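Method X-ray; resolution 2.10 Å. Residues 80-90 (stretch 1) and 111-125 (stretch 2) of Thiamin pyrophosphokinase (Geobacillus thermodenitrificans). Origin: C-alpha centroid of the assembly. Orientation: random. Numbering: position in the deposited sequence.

Stretch 1, residues 80-90: DMEIALDWAVE
Stretch 2 111-125: GNVELLLKYADRPIE

A very short hydrogen bond ties the two stretches together: the hydroxyl OH of Y119 donates to OD1 of D86 at 2.4 Å, with the carboxylate at the edge of the tyrosine ring, near its plane. D86 (chi1 -74°, chi2 -15°) has a CA-to-CB bond pointing sideways, but its end comes nearer and reaches the phenol.

A helix from D80 onward and a helix that enters stretch 2 from earlier in the chain and runs through K118 point in nearly the same direction (20° between axes, signed crossing angle -20°), 10.5 Å apart at closest approach. Both carry regular i to i+4 backbone hydrogen bonds, such as L85 N to M81 O (2.8 Å) and Y119 N to L115 O (3.0 Å). CA atoms pair in register as M81 with N112 (7.7 Å), E82 with L115 (7.0 Å) and V89 with R122 (7.5 Å). Y119 (phi/psi -106/39) is the first residue to leave helical geometry and opens a type I turn to R122, closed by R122 N to Y119 O (2.8 Å); the chain then extends through P123 and I124 (-127/135).

The space between is filled mainly by apolar side chains, with the amide of N112 and the aliphatic part of E82 joining them. Selenomethionine M81 (t, p, p) sets CG 3.5 Å from OD1 of N112 and 4.3 Å from CD1 of L115. L115 (m, t) also receives E82, whose CG lies 3.8 Å from L115 CD2. L85 (t, p) points toward the partner; CD2 lies 4.0 Å from L115 CB and 3.7 Å from Y119 CD2, and I124 CD1 also joins the group, 4.1 Å from L85 CD1 and 4.3 Å from L85 CD2. V89 (m) places CG1 over one face of the Y119 ring (chi1 -64°, chi2 -69°), 4.1 Å from its centroid and 11° off the normal, a CH-pi contact; its CG2 lies 3.8 Å from Y119 CE1. I124 (m, t) closes this apolar patch, its CD1 4.3 Å from V89 CG1.

R122 (chi1 -39°, chi2 -63°, chi3 -155°, chi4 103°) points toward stretch 1, and its NH1 donates to V89 O at 2.9 Å (N-H...O angle 132°), while V89 CB lies over one face of the guanidinium.

At the polar margin, extended K118 (t, t, t, t) brings NZ to 4.4 Å from E82 OE2 (E82 t, t, chi3 25°), beyond a salt bridge. One water spans the gap, accepting from K118 NZ (2.5 Å) and donating to E82 OE2 (2.7 Å) and D86 OD1 (2.9 Å), so D86 OD1 serves both tyrosine and water. The contact buries 531 Å² in all.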

ATOM      1  N   ASP B  80      -6.005 -13.979  -9.555  1.00 29.23           N
ATOM      2  CA  ASP B  80      -6.912 -14.892  -8.884  1.00 26.47           C
ATOM      3  C   ASP B  80      -7.845 -14.169  -7.914  1.00 27.72           C
ATOM      4  O   ASP B  80      -8.987 -14.577  -7.728  1.00 29.33           O
ATOM      5  CB  ASP B  80      -6.113 -15.983  -8.176  1.00 26.56           C
ATOM      6  CG  ASP B  80      -5.285 -16.802  -9.151  1.00 33.44           C
ATOM      7  OD1 ASP B  80      -5.716 -16.933 -10.316  1.00 33.33           O
ATOM      8  OD2 ASP B  80      -4.206 -17.303  -8.769  1.00 34.17           O
HETATM    9  N   MSE B  81      -7.351 -13.100  -7.292  1.00 25.22           N
HETATM   10  CA  MSE B  81      -8.170 -12.307  -6.398  1.00 22.20           C
HETATM   11  C   MSE B  81      -9.293 -11.637  -7.191  1.00 21.65           C
HETATM   12  O   MSE B  81     -10.438 -11.540  -6.729  1.00 25.10           O
HETATM   13  CB  MSE B  81      -7.313 -11.242  -5.713  1.00 31.77           C
HETATM   14  CG  MSE B  81      -8.079 -10.393  -4.724  1.00 33.01           C
HETATM   15 SE   MSE B  81      -8.624 -11.439  -3.173  0.84 36.43          SE
HETATM   16  CE  MSE B  81      -6.912 -11.767  -2.309  1.00 25.78           C
ATOM     17  N   GLU B  82      -8.955 -11.172  -8.388  1.00 25.89           N
ATOM     18  CA  GLU B  82      -9.915 -10.499  -9.251  1.00 26.90           C
ATOM     19  C   GLU B  82     -11.054 -11.436  -9.648  1.00 24.63           C
ATOM     20  O   GLU B  82     -12.223 -11.095  -9.493  1.00 28.64           O
ATOM     21  CB  GLU B  82      -9.237  -9.957 -10.513  1.00 25.22           C
ATOM     22  CG  GLU B  82     -10.233  -9.445 -11.532  1.00 28.51           C
ATOM     23  CD  GLU B  82      -9.583  -8.668 -12.656  1.00 37.31           C
ATOM     24  OE1 GLU B  82      -8.390  -8.904 -12.932  1.00 39.56           O
ATOM     25  OE2 GLU B  82     -10.267  -7.823 -13.266  1.00 42.20           O
ATOM     26  N   ILE B  83     -10.721 -12.621 -10.145  1.00 22.30           N
ATOM     27  CA  ILE B  83     -11.790 -13.540 -10.518  1.00 27.05           C
ATOM     28  C   ILE B  83     -12.616 -13.914  -9.297  1.00 25.31           C
ATOM     29  O   ILE B  83     -13.850 -13.999  -9.388  1.00 21.70           O
ATOM     30  CB  ILE B  83     -11.311 -14.794 -11.312  1.00 39.27           C
ATOM     31  CG1 ILE B  83     -10.252 -15.586 -10.549  1.00 35.49           C
ATOM     32  CG2 ILE B  83     -10.769 -14.386 -12.678  1.00 43.27           C
ATOM     33  CD1 ILE B  83      -9.639 -16.702 -11.382  1.00 33.92           C
ATOM     34  N   ALA B  84     -11.952 -14.095  -8.151  1.00 21.94           N
ATOM     35  CA  ALA B  84     -12.686 -14.383  -6.915  1.00 23.05           C
ATOM     36  C   ALA B  84     -13.648 -13.245  -6.578  1.00 24.96           C
ATOM     37  O   ALA B  84     -14.818 -13.468  -6.291  1.00 25.47           O
ATOM     38  CB  ALA B  84     -11.727 -14.662  -5.746  1.00 18.17           C
ATOM     39  N   LEU B  85     -13.157 -12.013  -6.638  1.00 27.18           N
ATOM     40  CA  LEU B  85     -14.008 -10.878  -6.307  1.00 23.95           C
ATOM     41  C   LEU B  85     -15.129 -10.689  -7.337  1.00 25.91           C
ATOM     42  O   LEU B  85     -16.272 -10.420  -6.963  1.00 25.48           O
ATOM     43  CB  LEU B  85     -13.199  -9.596  -6.152  1.00 25.81           C
ATOM     44  CG  LEU B  85     -14.028  -8.381  -5.734  1.00 24.44           C
ATOM     45  CD1 LEU B  85     -14.670  -8.560  -4.349  1.00 23.42           C
ATOM     46  CD2 LEU B  85     -13.165  -7.159  -5.784  1.00 24.71           C
ATOM     47  N   ASP B  86     -14.797 -10.832  -8.622  1.00 24.95           N
ATOM     48  CA  ASP B  86     -15.789 -10.757  -9.688  1.00 23.69           C
ATOM     49  C   ASP B  86     -16.982 -11.687  -9.383  1.00 29.05           C
ATOM     50  O   ASP B  86     -18.143 -11.341  -9.608  1.00 31.98           O
ATOM     51  CB  ASP B  86     -15.153 -11.144 -11.026  1.00 26.87           C
ATOM     52  CG  ASP B  86     -14.246 -10.063 -11.594  1.00 28.85           C
ATOM     53  OD1 ASP B  86     -14.296  -8.902 -11.123  1.00 30.16           O
ATOM     54  OD2 ASP B  86     -13.472 -10.384 -12.523  1.00 27.97           O
ATOM     55  N   TRP B  87     -16.688 -12.869  -8.855  1.00 26.82           N
ATOM     56  CA  TRP B  87     -17.730 -13.821  -8.501  1.00 22.60           C
ATOM     57  C   TRP B  87     -18.453 -13.354  -7.240  1.00 26.84           C
ATOM     58  O   TRP B  87     -19.680 -13.232  -7.219  1.00 30.48           O
ATOM     59  CB  TRP B  87     -17.146 -15.236  -8.327  1.00 24.72           C
ATOM     60  CG  TRP B  87     -18.111 -16.219  -7.703  1.00 24.91           C
ATOM     61  CD1 TRP B  87     -19.090 -16.935  -8.348  1.00 22.95           C
ATOM     62  CD2 TRP B  87     -18.203 -16.579  -6.314  1.00 27.76           C
ATOM     63  NE1 TRP B  87     -19.782 -17.704  -7.444  1.00 21.83           N
ATOM     64  CE2 TRP B  87     -19.260 -17.511  -6.193  1.00 28.80           C
ATOM     65  CE3 TRP B  87     -17.504 -16.199  -5.162  1.00 31.52           C
ATOM     66  CZ2 TRP B  87     -19.631 -18.069  -4.967  1.00 33.71           C
ATOM     67  CZ3 TRP B  87     -17.868 -16.763  -3.945  1.00 31.01           C
ATOM     68  CH2 TRP B  87     -18.923 -17.683  -3.859  1.00 34.12           C
ATOM     69  N   ALA B  88     -17.687 -13.085  -6.190  1.00 28.17           N
ATOM     70  CA  ALA B  88     -18.239 -12.610  -4.919  1.00 25.30           C
ATOM     71  C   ALA B  88     -19.269 -11.490  -5.069  1.00 28.01           C
ATOM     72  O   ALA B  88     -20.311 -11.521  -4.420  1.00 30.01           O
ATOM     73  CB  ALA B  88     -17.111 -12.156  -3.995  1.00 21.68           C
ATOM     74  N   VAL B  89     -18.979 -10.488  -5.896  1.00 25.06           N
ATOM     75  CA  VAL B  89     -19.902  -9.354  -6.019  1.00 30.50           C
ATOM     76  C   VAL B  89     -21.244  -9.707  -6.670  1.00 34.57           C
ATOM     77  O   VAL B  89     -22.129  -8.858  -6.752  1.00 37.03           O
ATOM     78  CB  VAL B  89     -19.293  -8.160  -6.786  1.00 30.24           C
ATOM     79  CG1 VAL B  89     -18.029  -7.680  -6.102  1.00 31.74           C
ATOM     80  CG2 VAL B  89     -19.038  -8.530  -8.245  1.00 27.10           C
ATOM     81  N   GLU B  90     -21.391 -10.947  -7.128  1.00 35.49           N
ATOM     82  CA  GLU B  90     -22.657 -11.411  -7.690  1.00 39.14           C
ATOM     83  C   GLU B  90     -23.535 -12.140  -6.681  1.00 39.19           C
ATOM     84  O   GLU B  90     -24.670 -12.503  -6.996  1.00 40.00           O
ATOM     85  CB  GLU B  90     -22.421 -12.341  -8.884  1.00 40.34           C
ATOM     86  CG  GLU B  90     -21.798 -11.678 -10.084  1.00 42.40           C
ATOM     87  CD  GLU B  90     -21.592 -12.650 -11.227  1.00 47.44           C
ATOM     88  OE1 GLU B  90     -21.408 -12.181 -12.366  1.00 52.80           O
ATOM     89  OE2 GLU B  90     -21.616 -13.879 -10.990  1.00 45.70           O
ATOM     90  N   GLY B 111      -2.991  -3.170  -7.183  1.00 18.54           N
ATOM     91  CA  GLY B 111      -3.942  -3.797  -8.080  1.00 22.92           C
ATOM     92  C   GLY B 111      -5.220  -4.124  -7.342  1.00 23.44           C
ATOM     93  O   GLY B 111      -6.311  -3.877  -7.844  1.00 23.12           O
ATOM     94  N   ASN B 112      -5.081  -4.667  -6.135  1.00 19.05           N
ATOM     95  CA  ASN B 112      -6.233  -4.943  -5.288  1.00 17.87           C
ATOM     96  C   ASN B 112      -7.058  -3.709  -4.930  1.00 24.63           C
ATOM     97  O   ASN B 112      -8.283  -3.784  -4.907  1.00 25.07           O
ATOM     98  CB  ASN B 112      -5.803  -5.712  -4.040  1.00 18.65           C
ATOM     99  CG  ASN B 112      -5.442  -7.137  -4.371  1.00 26.49           C
ATOM    100  OD1 ASN B 112      -5.976  -7.686  -5.328  1.00 28.42           O
ATOM    101  ND2 ASN B 112      -4.546  -7.744  -3.599  1.00 25.98           N
ATOM    102  N   VAL B 113      -6.393  -2.583  -4.666  1.00 21.91           N
ATOM    103  CA  VAL B 113      -7.093  -1.316  -4.414  1.00 24.12           C
ATOM    104  C   VAL B 113      -7.867  -0.863  -5.667  1.00 27.69           C
ATOM    105  O   VAL B 113      -8.980  -0.347  -5.562  1.00 26.83           O
ATOM    106  CB  VAL B 113      -6.126  -0.191  -3.954  1.00 25.46           C
ATOM    107  CG1 VAL B 113      -6.836   1.142  -3.915  1.00 28.27           C
ATOM    108  CG2 VAL B 113      -5.543  -0.498  -2.572  1.00 25.48           C
ATOM    109  N   GLU B 114      -7.283  -1.066  -6.849  1.00 25.10           N
ATOM    110  CA  GLU B 114      -7.988  -0.756  -8.097  1.00 26.82           C
ATOM    111  C   GLU B 114      -9.271  -1.587  -8.256  1.00 28.16           C
ATOM    112  O   GLU B 114     -10.263  -1.107  -8.809  1.00 27.88           O
ATOM    113  CB  GLU B 114      -7.066  -0.919  -9.312  1.00 27.42           C
ATOM    114  CG  GLU B 114      -5.889   0.071  -9.312  1.00 29.48           C
ATOM    115  CD  GLU B 114      -6.344   1.529  -9.313  1.00 39.18           C
ATOM    116  OE1 GLU B 114      -7.215   1.888 -10.136  1.00 41.74           O
ATOM    117  OE2 GLU B 114      -5.822   2.324  -8.499  1.00 42.26           O
ATOM    118  N   LEU B 115      -9.251  -2.825  -7.764  1.00 25.80           N
ATOM    119  CA  LEU B 115     -10.456  -3.662  -7.730  1.00 28.78           C
ATOM    120  C   LEU B 115     -11.526  -3.057  -6.825  1.00 29.44           C
ATOM    121  O   LEU B 115     -12.697  -2.993  -7.193  1.00 26.92           O
ATOM    122  CB  LEU B 115     -10.126  -5.078  -7.248  1.00 30.57           C
ATOM    123  CG  LEU B 115      -9.480  -6.024  -8.255  1.00 34.36           C
ATOM    124  CD1 LEU B 115      -8.930  -7.251  -7.550  1.00 36.21           C
ATOM    125  CD2 LEU B 115     -10.517  -6.425  -9.282  1.00 37.15           C
ATOM    126  N   LEU B 116     -11.134  -2.610  -5.636  1.00 26.17           N
ATOM    127  CA  LEU B 116     -12.088  -1.923  -4.778  1.00 28.36           C
ATOM    128  C   LEU B 116     -12.701  -0.705  -5.492  1.00 29.51           C
ATOM    129  O   LEU B 116     -13.910  -0.451  -5.399  1.00 26.80           O
ATOM    130  CB  LEU B 116     -11.445  -1.531  -3.447  1.00 27.34           C
ATOM    131  CG  LEU B 116     -11.572  -2.592  -2.344  1.00 27.17           C
ATOM    132  CD1 LEU B 116     -11.045  -3.926  -2.823  1.00 24.98           C
ATOM    133  CD2 LEU B 116     -10.857  -2.145  -1.069  1.00 24.12           C
ATOM    134  N   LEU B 117     -11.862   0.039  -6.206  1.00 27.77           N
ATOM    135  CA  LEU B 117     -12.326   1.201  -6.963  1.00 28.98           C
ATOM    136  C   LEU B 117     -13.273   0.825  -8.081  1.00 30.12           C
ATOM    137  O   LEU B 117     -14.289   1.482  -8.281  1.00 31.43           O
ATOM    138  CB  LEU B 117     -11.150   1.974  -7.546  1.00 27.79           C
ATOM    139  CG  LEU B 117     -10.342   2.639  -6.447  1.00 36.75           C
ATOM    140  CD1 LEU B 117      -9.059   3.191  -7.026  1.00 38.01           C
ATOM    141  CD2 LEU B 117     -11.197   3.720  -5.784  1.00 39.78           C
ATOM    142  N   LYS B 118     -12.935  -0.227  -8.817  1.00 33.56           N
ATOM    143  CA  LYS B 118     -13.825  -0.714  -9.858  1.00 34.30           C
ATOM    144  C   LYS B 118     -15.194  -1.037  -9.274  1.00 36.82           C
ATOM    145  O   LYS B 118     -16.221  -0.744  -9.888  1.00 41.20           O
ATOM    146  CB  LYS B 118     -13.243  -1.935 -10.566  1.00 33.98           C
ATOM    147  CG  LYS B 118     -14.239  -2.609 -11.506  1.00 32.26           C
ATOM    148  CD  LYS B 118     -13.607  -3.765 -12.255  1.00 29.87           C
ATOM    149  CE  LYS B 118     -14.587  -4.407 -13.223  1.00 29.66           C
ATOM    150  NZ  LYS B 118     -13.882  -5.371 -14.110  1.00 28.76           N
ATOM    151  N   TYR B 119     -15.210  -1.631  -8.085  1.00 30.13           N
ATOM    152  CA  TYR B 119     -16.465  -1.974  -7.420  1.00 27.56           C
ATOM    153  C   TYR B 119     -16.761  -1.026  -6.256  1.00 29.26           C
ATOM    154  O   TYR B 119     -17.247  -1.449  -5.208  1.00 24.28           O
ATOM    155  CB  TYR B 119     -16.432  -3.423  -6.927  1.00 29.73           C
ATOM    156  CG  TYR B 119     -16.339  -4.453  -8.040  1.00 32.01           C
ATOM    157  CD1 TYR B 119     -17.401  -4.661  -8.908  1.00 35.55           C
ATOM    158  CD2 TYR B 119     -15.197  -5.221  -8.210  1.00 30.06           C
ATOM    159  CE1 TYR B 119     -17.320  -5.604  -9.924  1.00 38.83           C
ATOM    160  CE2 TYR B 119     -15.108  -6.166  -9.211  1.00 31.33           C
ATOM    161  CZ  TYR B 119     -16.168  -6.351 -10.070  1.00 38.74           C
ATOM    162  OH  TYR B 119     -16.081  -7.296 -11.068  1.00 40.00           O
ATOM    163  N   ALA B 120     -16.469   0.257  -6.449  1.00 25.59           N
ATOM    164  CA  ALA B 120     -16.609   1.240  -5.385  1.00 27.40           C
ATOM    165  C   ALA B 120     -18.011   1.297  -4.769  1.00 26.14           C
ATOM    166  O   ALA B 120     -18.163   1.679  -3.618  1.00 25.91           O
ATOM    167  CB  ALA B 120     -16.171   2.630  -5.872  1.00 26.16           C
ATOM    168  N   ASP B 121     -19.032   0.924  -5.528  1.00 26.01           N
ATOM    169  CA  ASP B 121     -20.395   0.953  -4.988  1.00 31.46           C
ATOM    170  C   ASP B 121     -20.748  -0.261  -4.133  1.00 33.68           C
ATOM    171  O   ASP B 121     -21.833  -0.324  -3.567  1.00 35.20           O
ATOM    172  CB  ASP B 121     -21.449   1.146  -6.094  1.00 32.85           C
ATOM    173  CG  ASP B 121     -21.392   0.064  -7.175  1.00 42.05           C
ATOM    174  OD1 ASP B 121     -20.372  -0.652  -7.300  1.00 42.62           O
ATOM    175  OD2 ASP B 121     -22.383  -0.057  -7.922  1.00 48.65           O
ATOM    176  N   ARG B 122     -19.833  -1.220  -4.042  1.00 33.73           N
ATOM    177  CA  ARG B 122     -20.054  -2.416  -3.224  1.00 33.78           C
ATOM    178  C   ARG B 122     -19.284  -2.347  -1.911  1.00 30.06           C
ATOM    179  O   ARG B 122     -18.212  -1.760  -1.841  1.00 28.78           O
ATOM    180  CB  ARG B 122     -19.618  -3.663  -3.981  1.00 36.27           C
ATOM    181  CG  ARG B 122     -19.947  -3.635  -5.458  1.00 44.18           C
ATOM    182  CD  ARG B 122     -21.444  -3.570  -5.689  1.00 49.59           C
ATOM    183  NE  ARG B 122     -21.797  -4.125  -6.993  1.00 55.55           N
ATOM    184  CZ  ARG B 122     -22.330  -5.328  -7.169  1.00 57.63           C
ATOM    185  NH1 ARG B 122     -22.584  -6.105  -6.124  1.00 57.65           N
ATOM    186  NH2 ARG B 122     -22.615  -5.750  -8.390  1.00 60.49           N
ATOM    187  N   PRO B 123     -19.827  -2.974  -0.869  1.00 33.47           N
ATOM    188  CA  PRO B 123     -19.196  -3.007   0.453  1.00 34.80           C
ATOM    189  C   PRO B 123     -18.046  -4.000   0.480  1.00 32.43           C
ATOM    190  O   PRO B 123     -18.277  -5.176   0.759  1.00 31.75           O
ATOM    191  CB  PRO B 123     -20.322  -3.507   1.369  1.00 36.17           C
ATOM    192  CG  PRO B 123     -21.575  -3.473   0.529  1.00 37.89           C
ATOM    193  CD  PRO B 123     -21.128  -3.660  -0.874  1.00 34.70           C
ATOM    194  N   ILE B 124     -16.829  -3.544   0.197  1.00 28.80           N
ATOM    195  CA  ILE B 124     -15.681  -4.447   0.186  1.00 24.88           C
ATOM    196  C   ILE B 124     -14.621  -3.840   1.090  1.00 23.85           C
ATOM    197  O   ILE B 124     -14.414  -2.639   1.054  1.00 26.43           O
ATOM    198  CB  ILE B 124     -15.137  -4.660  -1.251  1.00 28.51           C
ATOM    199  CG1 ILE B 124     -16.269  -5.074  -2.199  1.00 25.67           C
ATOM    200  CG2 ILE B 124     -14.022  -5.706  -1.276  1.00 23.23           C
ATOM    201  CD1 ILE B 124     -16.001  -4.740  -3.638  1.00 21.04           C
ATOM    202  N   GLU B 125     -14.005  -4.649   1.947  1.00 20.72           N
ATOM    203  CA  GLU B 125     -12.900  -4.180   2.786  1.00 19.98           C
ATOM    204  C   GLU B 125     -11.638  -4.964   2.447  1.00 21.81           C
ATOM    205  O   GLU B 125     -11.685  -6.163   2.229  1.00 23.99           O
ATOM    206  CB  GLU B 125     -13.176  -4.397   4.275  1.00 16.34           C
ATOM    207  CG  GLU B 125     -14.482  -3.843   4.819  1.00 22.01           C
ATOM    208  CD  GLU B 125     -14.566  -3.985   6.341  1.00 28.26           C
ATOM    209  OE1 GLU B 125     -14.031  -4.974   6.885  1.00 24.76           O
ATOM    210  OE2 GLU B 125     -15.153  -3.101   6.996  1.00 28.28           O
TER
HETATM  211  O   HOH W   1     -12.744  -6.997 -12.586  1.00 37.02           O